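Side-chain contacts in N-alpha-acetyltransferase 35, NatC auxiliary subunit (Saccharomyces cerevisiae, PDB 6YGA), which serves as the auxiliary subunit of the NatC N-terminal acetyltransferase, which acetylates the N-terminal methionine of the L-A virus Gag protein: residues B[435-440]-B[480-485]; B[137-140]-B[144-147]; B[558-563]-B[612-617]; B[259-264]-B[295-300]; B[345-348]-B[353-356]. All coordinates share one frame; numbering follows the deposited sequence.

Interaction 1 of 5, residues B[435-440]-B[480-485]; sequences YCSWTY and ETFLKD. With EDO (1,2-ethanediol), chain C.
Two successive antiparallel helices, 433-456 and 465-506, meet where Phe-482 reaches across to Ser-437 and Tyr-440. The backbones stay well apart, and Phe-482 spans most of the gap, met by Tyr-440 from the other helix: its CG stands anti to the backbone N (chi1 167°), and the ring points at the neighbouring helix. Tyr-440 and Phe-482 form a T-shaped (edge-to-face) pair, ring centroids 5.1 Å apart and planes at 78°. The tyrosine supplies the edge: Tyr-440 CD2 lies 3.6 Å from Phe-482 CD1, over the rim of the phenylalanine face rather than its centre. The leading edge of Phe-482 meets oxygen instead of carbon. Its CZ comes 3.2 Å from Ser-437 OG, which sits near the ring plane, and the carbonyl oxygen of Ser-437 is close to the same carbon. This pairing belongs to the helical array of the TPR-like family region, and Phe-371 of helix 360-372 covers both Ser-437 and Phe-482 from a third helix. On another side of helix 433-456, Trp-438 points away from Phe-482, and its NE1 donates to O2 of a 1,2-ethanediol at 2.7 Å with an N-H...O angle of 141°. That diol, probably from the crystallisation liquor, is also bonded to His-367 O, and the indole packs edge-to-face with Tyr-364. One turn of the helix carries an extra bond: Thr-439 OG1 donates to Tyr-435 O at 2.7 Å, while Thr-439 N reaches the same oxygen from the opposite face of its carbonyl plane at 2.9 Å.

Interaction 2 of 5, residues B[137-140]-B[144-147]; sequences WCTG and YDKV
Asp-145, in the first turn of helix 142-167, turns its carboxylate back onto Thr-139 and Gly-140 of the loop that leads into that helix, within the Mak10 family region of the chain. OD2 takes two backbone amides on its syn side: Thr-139 N at 2.9 Å from Asp-145 OD2, and Gly-140 N at 3.1 Å from the same oxygen, with an N-H...O angle of 149°. The two donors approach from opposite faces of the carboxylate plane, each tilted out of it, and so fix the rotation of the group. Asp-145 OD1 receives a weak second bond from Thr-139 N. It also faces Thr-139 OG1 as a hydrogen-bond acceptor, but the modelled separation is too short to be trusted in detail. Around the carboxylate, Thr-139 OG1 lies 3.4 Å from Tyr-144 CB, the two side chains crossing at about a right angle, and is bonded in addition to Asn-141 N, an ST turn. Its position between the backbone N and the carbonyl carbon (chi1 82°) turns the hydroxyl toward Asp-145 and Tyr-144. Further out, Tyr-144 OH is held by Tyr-82 O, and Tyr-144 packs on helix 85-104. The loop is tied down at Cys-138 N by Asn-79 OD1, and the indole of Trp-137 meets Tyr-119 edge-to-face. Near its start helix 142-167 widens into a pi-type turn at 144-147. There Trp-137 NE1 donates to Tyr-144 O at 3.0 Å, with the oxygen close to the indole plane while the nitrogen stands 64° out of the carbonyl plane.

Interaction 3 of 5, residues B[558-563]-B[612-617]; sequences QFAILK and DFVIEE
Ala-560 and Val-614 approach to 5.0 Å, CA to CA, where helix 603-613 ends against the flank of helix 511-564 and Val-614 is the first residue to leave helical geometry. The small methyl of Ala-560 is consistent with so close an approach: its CB touches Phe-613 CB at 3.6 Å, with the carbonyl oxygen of Phe-613 slightly farther off. The Phe-613 ring takes no part in that touch, because its CG lies anti to the carbonyl carbon (chi1 -83°) and carries the ring away to an edge-to-face meeting with Phe-557. One turn along the helix, the extended chain of Lys-563 crosses Val-614 at about a right angle, its CD resting 3.8 Å from Val-614 CG2. The lysine thus packs with its aliphatic part. Ser-564 OG is bonded to both Ala-560 O and Ile-615 N, linking the helix to the turn. Ile-561 and Ile-615 both pack on helix 619-653. With the C-terminal end of helix 603-613 packed on Ala-560, the contact forms part of the helical array of the TPR-like family region.

Interaction 4 of 5, residues B[259-264]-B[295-300]; sequences GIFPQL and TDYSGF
Phe-261, in the C-terminal region of helix 245-260, lays its ring against Thr-295, Asp-296 and Tyr-297 in the loop entering helix 298-311, joining the two parts through an edge-to-face aromatic pair. Its CB points at that loop. From CG outward the ring lies beneath the carbonyl oxygen of Thr-295, which stands 3.8 Å above the plane and over the ring centre, so CG, CD1, CD2 and CE1 are all nearly equally distant from it. At CE2 the contact passes to the backbone, with Asp-296 CA 3.7 Å away. The tip completes the approach: Phe-261 CZ meets Tyr-297 CE1 at 3.4 Å, and Phe-261 CE2 lies 3.5 Å from Tyr-297 CD1. The pair is offset, centroids 5.2 Å apart and planes at 72°, with the phenylalanine edge turned to the tyrosine face. Tyr-297 CG lies anti to the carbonyl carbon (chi1 -76°), which brings its ring to Phe-261. Tyr-297 is held at both ends, its OH by Asp-94 OD1 of helix 85-104 and its backbone N by Asn-258 OD1. Next to it, Asp-296 OD1 accepts a weak bond from Ser-298 N at 3.3 Å, the i to i+2 pattern of an Asx turn.

Interaction 5 of 5, residues B[345-348]-B[353-356]; sequences LFFI and TVLG
Phe-347 O, at the C-terminal end of helix 337-347, accepts Leu-355 N at 2.9 Å with an N-H...O angle of 149°, the donor tilted moderately from the carbonyl plane. Val-354 adds a CA-H...O contact to the same oxygen, its CA lying 3.4 Å from Phe-347 O. Ile-348 and Val-354 pair in a single beta bridge as the chain loops back toward helix 360-372. Phe-347 CG is anti to the backbone N (chi1 -169°), laying the ring beside both aliphatic neighbours. Val-354 runs alongside it, pointing the same way, and its CG1 forms a CH-pi contact 3.9 Å from the ring centroid, 21° off the normal and displaced toward CZ. Leu-355 meets a different part of the ring, with its CD2 3.6 Å from Phe-347 CD1. Leu-355 CD2 also lies 3.8 Å from Phe-346 O and loosely near the Phe-346 ring, which makes a cation-pi contact with Arg-349. Further aromatics enclose Phe-347: Tyr-399 of helix 386-402 stacks on it, and Phe-343 and Phe-363 meet it as well. A carbonyl left without a helical partner at the end of helix 337-347 would probably be costly in such apolar surroundings; the Leu-355 amide satisfies it, and the same bond is consistent with Val-354 and Leu-355 being held against the Phe-347 ring.

In the fold
Interaction 5 is the buried contact of the set and mixes a backbone bond with CH-pi packing, whereas interaction 1 lies at the surface and rests on an edge-to-face ring pair and a serine between two helices. Interactions 2, 3 and 4 are partly buried: the first is a carboxylate bonded to loop amides, the second purely apolar, the third aromatic. Interactions 2 and 5 are local, each joining a helix end to its adjacent loop; the others link more distant parts of the chain. Interactions 1, 3 and 5 all lie in the TPR-like region. Helix 360-372 borders both 1 and 5, whose nearest atoms are about 12 Å apart, and helix 85-104 borders both 2 and 4.

Interaction 1 of 5, residues B[435-440]-B[480-485]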
# COMPACT_ATOMS: atom_id res chain seq x y z
N TYR B 435 -4.92 -31.13 13.79
CA TYR B 435 -4.97 -30.04 12.82
C TYR B 435 -5.86 -28.91 13.31
O TYR B 435 -5.57 -27.73 13.07
CB TYR B 435 -5.44 -30.55 11.46
CG TYR B 435 -4.56 -31.64 10.89
CD1 TYR B 435 -3.24 -31.39 10.56
CD2 TYR B 435 -5.06 -32.92 10.69
CE1 TYR B 435 -2.43 -32.39 10.05
CE2 TYR B 435 -4.26 -33.93 10.17
CZ TYR B 435 -2.94 -33.65 9.85
OH TYR B 435 -2.14 -34.64 9.34
N CYS B 436 -6.96 -29.25 13.99
CA CYS B 436 -7.79 -28.22 14.62
C CYS B 436 -6.98 -27.39 15.61
O CYS B 436 -7.11 -26.16 15.66
CB CYS B 436 -8.99 -28.87 15.31
SG CYS B 436 -10.10 -27.75 16.20
N SER B 437 -6.10 -28.04 16.38
CA SER B 437 -5.28 -27.33 17.34
C SER B 437 -4.31 -26.37 16.65
O SER B 437 -4.20 -25.20 17.04
CB SER B 437 -4.52 -28.32 18.22
OG SER B 437 -3.42 -27.72 18.88
N TRP B 438 -3.62 -26.84 15.61
CA TRP B 438 -2.67 -25.98 14.91
C TRP B 438 -3.37 -24.84 14.19
O TRP B 438 -2.87 -23.71 14.17
CB TRP B 438 -1.84 -26.80 13.92
CG TRP B 438 -0.83 -25.98 13.17
CD1 TRP B 438 0.45 -25.72 13.53
CD2 TRP B 438 -1.04 -25.30 11.92
NE1 TRP B 438 1.07 -24.93 12.59
CE2 TRP B 438 0.17 -24.66 11.59
CE3 TRP B 438 -2.13 -25.18 11.05
CZ2 TRP B 438 0.32 -23.91 10.43
CZ3 TRP B 438 -1.97 -24.43 9.90
CH2 TRP B 438 -0.76 -23.81 9.60
N THR B 439 -4.53 -25.12 13.58
CA THR B 439 -5.31 -24.06 12.95
C THR B 439 -5.72 -23.00 13.97
O THR B 439 -5.68 -21.80 13.69
CB THR B 439 -6.55 -24.65 12.27
OG1 THR B 439 -6.15 -25.72 11.40
CG2 THR B 439 -7.26 -23.58 11.45
N TYR B 440 -6.11 -23.44 15.17
CA TYR B 440 -6.50 -22.48 16.21
C TYR B 440 -5.33 -21.59 16.60
O TYR B 440 -5.49 -20.38 16.77
CB TYR B 440 -7.05 -23.22 17.42
CG TYR B 440 -7.53 -22.31 18.53
CD1 TYR B 440 -8.60 -21.45 18.33
CD2 TYR B 440 -6.92 -22.32 19.78
CE1 TYR B 440 -9.05 -20.62 19.34
CE2 TYR B 440 -7.36 -21.50 20.79
CZ TYR B 440 -8.42 -20.65 20.57
OH TYR B 440 -8.86 -19.83 21.59
N GLU B 480 -2.44 -18.05 25.74
CA GLU B 480 -1.54 -18.61 26.74
C GLU B 480 -2.14 -19.86 27.38
O GLU B 480 -1.44 -20.85 27.61
CB GLU B 480 -1.21 -17.56 27.80
CG GLU B 480 -0.10 -17.98 28.77
CD GLU B 480 -0.47 -17.72 30.22
OE1 GLU B 480 -1.61 -17.28 30.47
OE2 GLU B 480 0.38 -17.96 31.10
N THR B 481 -3.45 -19.83 27.66
CA THR B 481 -4.12 -21.01 28.20
C THR B 481 -4.05 -22.18 27.23
O THR B 481 -3.76 -23.31 27.63
CB THR B 481 -5.58 -20.68 28.52
OG1 THR B 481 -5.64 -19.67 29.54
CG2 THR B 481 -6.32 -21.92 29.00
N PHE B 482 -4.30 -21.92 25.95
CA PHE B 482 -4.18 -22.96 24.93
C PHE B 482 -2.75 -23.49 24.85
O PHE B 482 -2.55 -24.71 24.78
CB PHE B 482 -4.63 -22.40 23.58
CG PHE B 482 -4.27 -23.26 22.40
CD1 PHE B 482 -5.02 -24.38 22.07
CD2 PHE B 482 -3.18 -22.94 21.61
CE1 PHE B 482 -4.69 -25.17 20.99
CE2 PHE B 482 -2.84 -23.72 20.52
CZ PHE B 482 -3.59 -24.83 20.21
N LEU B 483 -1.76 -22.60 24.86
CA LEU B 483 -0.37 -23.06 24.77
C LEU B 483 0.03 -23.83 26.02
O LEU B 483 0.80 -24.80 25.92
CB LEU B 483 0.56 -21.87 24.56
CG LEU B 483 0.53 -21.20 23.19
CD1 LEU B 483 1.42 -19.97 23.21
CD2 LEU B 483 0.95 -22.17 22.09
N LYS B 484 -0.46 -23.43 27.19
CA LYS B 484 -0.09 -24.12 28.42
C LYS B 484 -0.64 -25.55 28.42
O LYS B 484 0.05 -26.48 28.84
CB LYS B 484 -0.60 -23.35 29.64
CG LYS B 484 -0.04 -23.85 30.96
CD LYS B 484 1.47 -23.71 30.98
CE LYS B 484 2.09 -24.44 32.16
NZ LYS B 484 3.57 -24.24 32.18
N ASP B 485 -1.88 -25.73 27.96
CA ASP B 485 -2.45 -27.06 27.84
C ASP B 485 -1.69 -27.88 26.80
O ASP B 485 -1.45 -29.08 27.00
CB ASP B 485 -3.93 -26.97 27.48
CG ASP B 485 -4.75 -26.27 28.55
OD1 ASP B 485 -4.22 -26.01 29.65
OD2 ASP B 485 -5.94 -25.98 28.28
C1 EDO C . 5.21 -23.84 13.09
O1 EDO C . 4.68 -24.73 14.07
C2 EDO C . 4.28 -22.64 12.92
O2 EDO C . 2.99 -23.09 12.48

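Interaction 2 of 5, residues B[137-140]-B[144-147]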
# COMPACT_ATOMS: atom_id res chain seq x y z
N TRP B 137 20.33 4.56 -32.80
CA TRP B 137 20.82 5.86 -33.24
C TRP B 137 22.28 5.74 -33.66
O TRP B 137 23.05 4.98 -33.06
CB TRP B 137 20.68 6.90 -32.12
CG TRP B 137 21.43 6.55 -30.87
CD1 TRP B 137 22.74 6.83 -30.59
CD2 TRP B 137 20.92 5.85 -29.72
NE1 TRP B 137 23.07 6.34 -29.35
CE2 TRP B 137 21.97 5.74 -28.79
CE3 TRP B 137 19.67 5.30 -29.40
CZ2 TRP B 137 21.82 5.10 -27.56
CZ3 TRP B 137 19.52 4.68 -28.18
CH2 TRP B 137 20.59 4.58 -27.27
N CYS B 138 22.65 6.49 -34.69
CA CYS B 138 24.02 6.52 -35.22
C CYS B 138 24.54 7.94 -35.12
O CYS B 138 24.13 8.82 -35.89
CB CYS B 138 24.07 6.02 -36.67
SG CYS B 138 23.68 4.27 -36.89
N THR B 139 25.44 8.18 -34.16
CA THR B 139 26.07 9.48 -33.99
C THR B 139 27.46 9.56 -34.58
O THR B 139 27.96 10.67 -34.79
CB THR B 139 26.15 9.85 -32.50
OG1 THR B 139 27.29 9.21 -31.91
CG2 THR B 139 24.89 9.40 -31.77
N GLY B 140 28.09 8.43 -34.87
CA GLY B 140 29.47 8.41 -35.31
C GLY B 140 30.49 8.51 -34.20
O GLY B 140 31.69 8.49 -34.49
N TYR B 144 28.60 7.38 -27.60
CA TYR B 144 27.15 7.41 -27.74
C TYR B 144 26.61 6.14 -28.37
O TYR B 144 25.58 5.62 -27.92
CB TYR B 144 26.74 8.62 -28.59
CG TYR B 144 26.78 9.94 -27.85
CD1 TYR B 144 27.95 10.67 -27.76
CD2 TYR B 144 25.64 10.46 -27.24
CE1 TYR B 144 27.99 11.88 -27.09
CE2 TYR B 144 25.67 11.66 -26.57
CZ TYR B 144 26.85 12.37 -26.50
OH TYR B 144 26.89 13.57 -25.83
N ASP B 145 27.28 5.62 -29.40
CA ASP B 145 26.71 4.53 -30.18
C ASP B 145 26.92 3.17 -29.52
O ASP B 145 26.04 2.31 -29.57
CB ASP B 145 27.29 4.53 -31.60
CG ASP B 145 27.09 5.86 -32.31
OD1 ASP B 145 26.94 6.89 -31.62
OD2 ASP B 145 27.07 5.87 -33.56
N LYS B 146 28.09 2.95 -28.91
CA LYS B 146 28.43 1.66 -28.34
C LYS B 146 28.34 1.62 -26.82
O LYS B 146 27.67 0.74 -26.27
CB LYS B 146 29.85 1.25 -28.78
CG LYS B 146 29.94 -0.15 -29.38
CD LYS B 146 29.51 -1.21 -28.36
CE LYS B 146 29.32 -2.58 -29.00
NZ LYS B 146 28.98 -3.63 -27.98
N VAL B 147 28.99 2.56 -26.13
CA VAL B 147 28.98 2.54 -24.67
C VAL B 147 27.59 2.89 -24.14
O VAL B 147 27.01 2.15 -23.34
CB VAL B 147 30.05 3.49 -24.11
CG1 VAL B 147 30.01 3.51 -22.59
CG2 VAL B 147 31.43 3.07 -24.61

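Interaction 3 of 5, residues B[558-563]-B[612-617]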
# COMPACT_ATOMS: atom_id res chain seq x y z
N GLN B 558 -2.59 2.03 32.29
CA GLN B 558 -2.26 3.41 31.98
C GLN B 558 -3.50 4.18 31.54
O GLN B 558 -3.72 5.32 31.98
CB GLN B 558 -1.19 3.45 30.89
CG GLN B 558 -0.69 4.84 30.56
CD GLN B 558 0.08 5.46 31.71
OE1 GLN B 558 1.30 5.31 31.80
NE2 GLN B 558 -0.63 6.16 32.59
N PHE B 559 -4.32 3.58 30.68
CA PHE B 559 -5.55 4.22 30.24
C PHE B 559 -6.48 4.48 31.42
O PHE B 559 -7.06 5.56 31.55
CB PHE B 559 -6.24 3.35 29.19
CG PHE B 559 -7.46 3.98 28.57
CD1 PHE B 559 -8.70 3.90 29.19
CD2 PHE B 559 -7.38 4.62 27.34
CE1 PHE B 559 -9.82 4.47 28.62
CE2 PHE B 559 -8.50 5.19 26.76
CZ PHE B 559 -9.72 5.11 27.40
N ALA B 560 -6.62 3.49 32.31
CA ALA B 560 -7.53 3.61 33.45
C ALA B 560 -7.08 4.69 34.42
O ALA B 560 -7.92 5.36 35.04
CB ALA B 560 -7.65 2.26 34.16
N ILE B 561 -5.77 4.88 34.57
CA ILE B 561 -5.26 5.99 35.37
C ILE B 561 -5.63 7.32 34.72
O ILE B 561 -6.08 8.25 35.40
CB ILE B 561 -3.74 5.85 35.57
CG1 ILE B 561 -3.44 4.67 36.50
CG2 ILE B 561 -3.14 7.14 36.10
CD1 ILE B 561 -1.97 4.30 36.56
N LEU B 562 -5.47 7.43 33.40
CA LEU B 562 -5.83 8.66 32.71
C LEU B 562 -7.31 8.97 32.86
O LEU B 562 -7.70 10.11 33.11
CB LEU B 562 -5.43 8.58 31.24
CG LEU B 562 -3.93 8.55 30.97
CD1 LEU B 562 -3.63 8.21 29.52
CD2 LEU B 562 -3.29 9.88 31.35
N LYS B 563 -8.17 7.95 32.71
CA LYS B 563 -9.60 8.19 32.87
C LYS B 563 -9.96 8.49 34.32
O LYS B 563 -10.87 9.29 34.57
CB LYS B 563 -10.41 6.99 32.36
CG LYS B 563 -11.90 7.18 32.57
CD LYS B 563 -12.75 6.12 31.91
CE LYS B 563 -14.23 6.44 32.13
NZ LYS B 563 -15.13 5.35 31.67
N ASP B 612 -14.07 -1.60 36.53
CA ASP B 612 -13.29 -2.23 37.60
C ASP B 612 -11.86 -1.69 37.64
O ASP B 612 -11.24 -1.67 38.70
CB ASP B 612 -13.28 -3.74 37.42
CG ASP B 612 -14.67 -4.33 37.37
OD1 ASP B 612 -15.56 -3.82 38.09
OD2 ASP B 612 -14.89 -5.30 36.62
N PHE B 613 -11.33 -1.27 36.49
CA PHE B 613 -9.99 -0.69 36.45
C PHE B 613 -9.98 0.75 36.93
O PHE B 613 -9.03 1.18 37.61
CB PHE B 613 -9.42 -0.76 35.03
CG PHE B 613 -8.80 -2.08 34.68
CD1 PHE B 613 -7.52 -2.38 35.09
CD2 PHE B 613 -9.49 -3.00 33.91
CE1 PHE B 613 -6.94 -3.59 34.76
CE2 PHE B 613 -8.92 -4.21 33.57
CZ PHE B 613 -7.64 -4.51 33.99
N VAL B 614 -11.02 1.52 36.60
CA VAL B 614 -11.03 2.95 36.89
C VAL B 614 -11.21 3.18 38.39
O VAL B 614 -12.01 2.51 39.05
CB VAL B 614 -12.14 3.65 36.09
CG1 VAL B 614 -12.36 5.07 36.58
CG2 VAL B 614 -11.79 3.66 34.61
N ILE B 615 -10.45 4.12 38.93
CA ILE B 615 -10.52 4.47 40.35
C ILE B 615 -11.56 5.58 40.50
O ILE B 615 -11.32 6.72 40.11
CB ILE B 615 -9.15 4.92 40.88
CG1 ILE B 615 -8.06 3.94 40.44
CG2 ILE B 615 -9.18 5.03 42.39
CD1 ILE B 615 -6.67 4.45 40.68
N GLU B 616 -12.71 5.24 41.07
CA GLU B 616 -13.76 6.22 41.30
C GLU B 616 -13.70 6.83 42.69
O GLU B 616 -14.47 7.75 42.98
CB GLU B 616 -15.14 5.59 41.07
CG GLU B 616 -16.12 6.50 40.34
CD GLU B 616 -15.72 6.76 38.90
OE1 GLU B 616 -15.75 5.80 38.09
OE2 GLU B 616 -15.37 7.91 38.57
N GLU B 617 -12.81 6.35 43.55
CA GLU B 617 -12.66 6.91 44.88
C GLU B 617 -12.00 8.29 44.81
O GLU B 617 -11.56 8.75 43.75
CB GLU B 617 -11.84 5.97 45.77
CG GLU B 617 -12.59 4.72 46.24
CD GLU B 617 -12.77 3.69 45.14
OE1 GLU B 617 -12.09 3.78 44.10
OE2 GLU B 617 -13.61 2.78 45.32

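Interaction 4 of 5, residues B[259-264]-B[295-300]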
# COMPACT_ATOMS: atom_id res chain seq x y z
N GLY B 259 31.51 8.26 -3.22
CA GLY B 259 32.67 9.08 -2.93
C GLY B 259 33.10 9.94 -4.10
O GLY B 259 33.80 10.94 -3.90
N ILE B 260 32.70 9.57 -5.31
CA ILE B 260 33.07 10.34 -6.50
C ILE B 260 32.13 11.52 -6.70
O ILE B 260 32.55 12.57 -7.21
CB ILE B 260 33.10 9.41 -7.73
CG1 ILE B 260 34.22 8.37 -7.60
CG2 ILE B 260 33.30 10.19 -9.00
CD1 ILE B 260 34.38 7.50 -8.83
N PHE B 261 30.86 11.38 -6.30
CA PHE B 261 29.86 12.43 -6.51
C PHE B 261 30.30 13.82 -6.06
O PHE B 261 30.16 14.76 -6.85
CB PHE B 261 28.55 12.05 -5.81
CG PHE B 261 27.61 11.27 -6.67
CD1 PHE B 261 27.12 11.80 -7.85
CD2 PHE B 261 27.19 10.00 -6.29
CE1 PHE B 261 26.25 11.09 -8.65
CE2 PHE B 261 26.31 9.29 -7.08
CZ PHE B 261 25.84 9.83 -8.26
N PRO B 262 30.81 14.03 -4.84
CA PRO B 262 31.17 15.40 -4.46
C PRO B 262 32.31 15.98 -5.28
O PRO B 262 32.43 17.21 -5.36
CB PRO B 262 31.56 15.27 -2.98
CG PRO B 262 32.00 13.86 -2.84
CD PRO B 262 31.09 13.08 -3.74
N GLN B 263 33.13 15.14 -5.92
CA GLN B 263 34.36 15.63 -6.54
C GLN B 263 34.14 16.23 -7.92
O GLN B 263 34.99 16.99 -8.38
CB GLN B 263 35.40 14.51 -6.63
CG GLN B 263 35.76 13.88 -5.30
CD GLN B 263 37.08 13.13 -5.34
OE1 GLN B 263 37.98 13.48 -6.11
NE2 GLN B 263 37.20 12.09 -4.53
N LEU B 264 33.02 15.93 -8.58
CA LEU B 264 32.80 16.40 -9.94
C LEU B 264 31.35 16.82 -10.13
O LEU B 264 30.46 16.43 -9.37
CB LEU B 264 33.19 15.33 -10.97
CG LEU B 264 32.50 13.97 -10.92
CD1 LEU B 264 31.37 13.91 -11.92
CD2 LEU B 264 33.51 12.89 -11.21
N THR B 295 20.21 11.94 -4.89
CA THR B 295 21.50 12.58 -5.10
C THR B 295 22.67 11.61 -5.08
O THR B 295 23.78 11.99 -5.48
CB THR B 295 21.74 13.66 -4.03
OG1 THR B 295 21.91 13.05 -2.75
CG2 THR B 295 20.56 14.62 -3.97
N ASP B 296 22.47 10.36 -4.65
CA ASP B 296 23.54 9.39 -4.57
C ASP B 296 23.03 8.02 -5.03
O ASP B 296 21.86 7.86 -5.40
CB ASP B 296 24.13 9.32 -3.15
CG ASP B 296 23.11 8.91 -2.10
OD1 ASP B 296 22.00 8.46 -2.44
OD2 ASP B 296 23.44 9.03 -0.90
N TYR B 297 23.92 7.03 -4.99
CA TYR B 297 23.59 5.67 -5.37
C TYR B 297 23.31 4.78 -4.17
O TYR B 297 23.37 3.55 -4.28
CB TYR B 297 24.71 5.05 -6.21
CG TYR B 297 24.78 5.52 -7.64
CD1 TYR B 297 24.13 6.67 -8.06
CD2 TYR B 297 25.50 4.79 -8.58
CE1 TYR B 297 24.20 7.09 -9.38
CE2 TYR B 297 25.58 5.20 -9.89
CZ TYR B 297 24.93 6.35 -10.29
OH TYR B 297 25.01 6.75 -11.60
N SER B 298 23.00 5.37 -3.01
CA SER B 298 22.73 4.57 -1.81
C SER B 298 21.53 3.65 -1.98
O SER B 298 21.44 2.63 -1.28
CB SER B 298 22.53 5.48 -0.60
OG SER B 298 23.76 6.02 -0.15
N GLY B 299 20.61 3.97 -2.88
CA GLY B 299 19.46 3.11 -3.09
C GLY B 299 19.83 1.75 -3.64
O GLY B 299 19.14 0.76 -3.37
N PHE B 300 20.92 1.67 -4.41
CA PHE B 300 21.38 0.38 -4.90
C PHE B 300 21.88 -0.50 -3.76
O PHE B 300 21.73 -1.72 -3.80
CB PHE B 300 22.49 0.58 -5.95
CG PHE B 300 21.99 1.11 -7.26
CD1 PHE B 300 20.91 0.52 -7.90
CD2 PHE B 300 22.61 2.19 -7.86
CE1 PHE B 300 20.45 1.00 -9.12
CE2 PHE B 300 22.15 2.68 -9.08
CZ PHE B 300 21.08 2.09 -9.70

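Interaction 5 of 5, residues B[345-348]-B[353-356]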
# COMPACT_ATOMS: atom_id res chain seq x y z
N LEU B 345 8.26 -15.68 -4.91
CA LEU B 345 8.64 -16.44 -6.10
C LEU B 345 9.85 -17.33 -5.83
O LEU B 345 9.93 -18.44 -6.38
CB LEU B 345 8.92 -15.49 -7.26
CG LEU B 345 7.73 -14.62 -7.65
CD1 LEU B 345 8.13 -13.60 -8.72
CD2 LEU B 345 6.60 -15.50 -8.14
N PHE B 346 10.78 -16.86 -5.00
CA PHE B 346 11.93 -17.66 -4.60
C PHE B 346 11.53 -18.74 -3.60
O PHE B 346 12.14 -19.82 -3.59
CB PHE B 346 13.00 -16.75 -4.00
CG PHE B 346 14.29 -17.45 -3.66
CD1 PHE B 346 15.27 -17.63 -4.62
CD2 PHE B 346 14.53 -17.91 -2.38
CE1 PHE B 346 16.45 -18.26 -4.32
CE2 PHE B 346 15.71 -18.54 -2.06
CZ PHE B 346 16.68 -18.72 -3.04
N PHE B 347 10.53 -18.47 -2.77
CA PHE B 347 10.10 -19.41 -1.74
C PHE B 347 9.17 -20.48 -2.31
O PHE B 347 9.31 -21.67 -2.00
CB PHE B 347 9.42 -18.65 -0.60
CG PHE B 347 9.17 -19.47 0.63
CD1 PHE B 347 10.21 -19.91 1.42
CD2 PHE B 347 7.87 -19.77 1.01
CE1 PHE B 347 9.97 -20.65 2.56
CE2 PHE B 347 7.63 -20.51 2.15
CZ PHE B 347 8.68 -20.95 2.92
N ILE B 348 8.23 -20.07 -3.16
CA ILE B 348 7.28 -20.97 -3.81
C ILE B 348 7.66 -21.02 -5.28
O ILE B 348 7.46 -20.04 -6.01
CB ILE B 348 5.83 -20.49 -3.62
CG1 ILE B 348 5.55 -20.27 -2.13
CG2 ILE B 348 4.85 -21.47 -4.22
CD1 ILE B 348 4.18 -19.68 -1.84
N THR B 353 6.92 -26.65 -5.56
CA THR B 353 7.62 -27.04 -4.35
C THR B 353 7.96 -25.79 -3.54
O THR B 353 7.99 -24.67 -4.06
CB THR B 353 8.91 -27.82 -4.65
OG1 THR B 353 9.87 -26.95 -5.26
CG2 THR B 353 8.63 -29.00 -5.57
N VAL B 354 8.21 -26.00 -2.25
CA VAL B 354 8.69 -24.94 -1.37
C VAL B 354 10.20 -25.07 -1.29
O VAL B 354 10.72 -26.08 -0.80
CB VAL B 354 8.04 -25.03 0.02
CG1 VAL B 354 8.62 -23.97 0.94
CG2 VAL B 354 6.54 -24.88 -0.09
N LEU B 355 10.91 -24.05 -1.80
CA LEU B 355 12.37 -23.99 -1.79
C LEU B 355 13.02 -25.17 -2.51
O LEU B 355 14.18 -25.49 -2.26
CB LEU B 355 12.91 -23.90 -0.35
CG LEU B 355 12.49 -22.66 0.43
CD1 LEU B 355 12.96 -22.75 1.87
CD2 LEU B 355 13.04 -21.42 -0.25
N GLY B 356 12.28 -25.83 -3.40
CA GLY B 356 12.77 -27.02 -4.06
C GLY B 356 13.02 -28.20 -3.15
O GLY B 356 13.68 -29.16 -3.57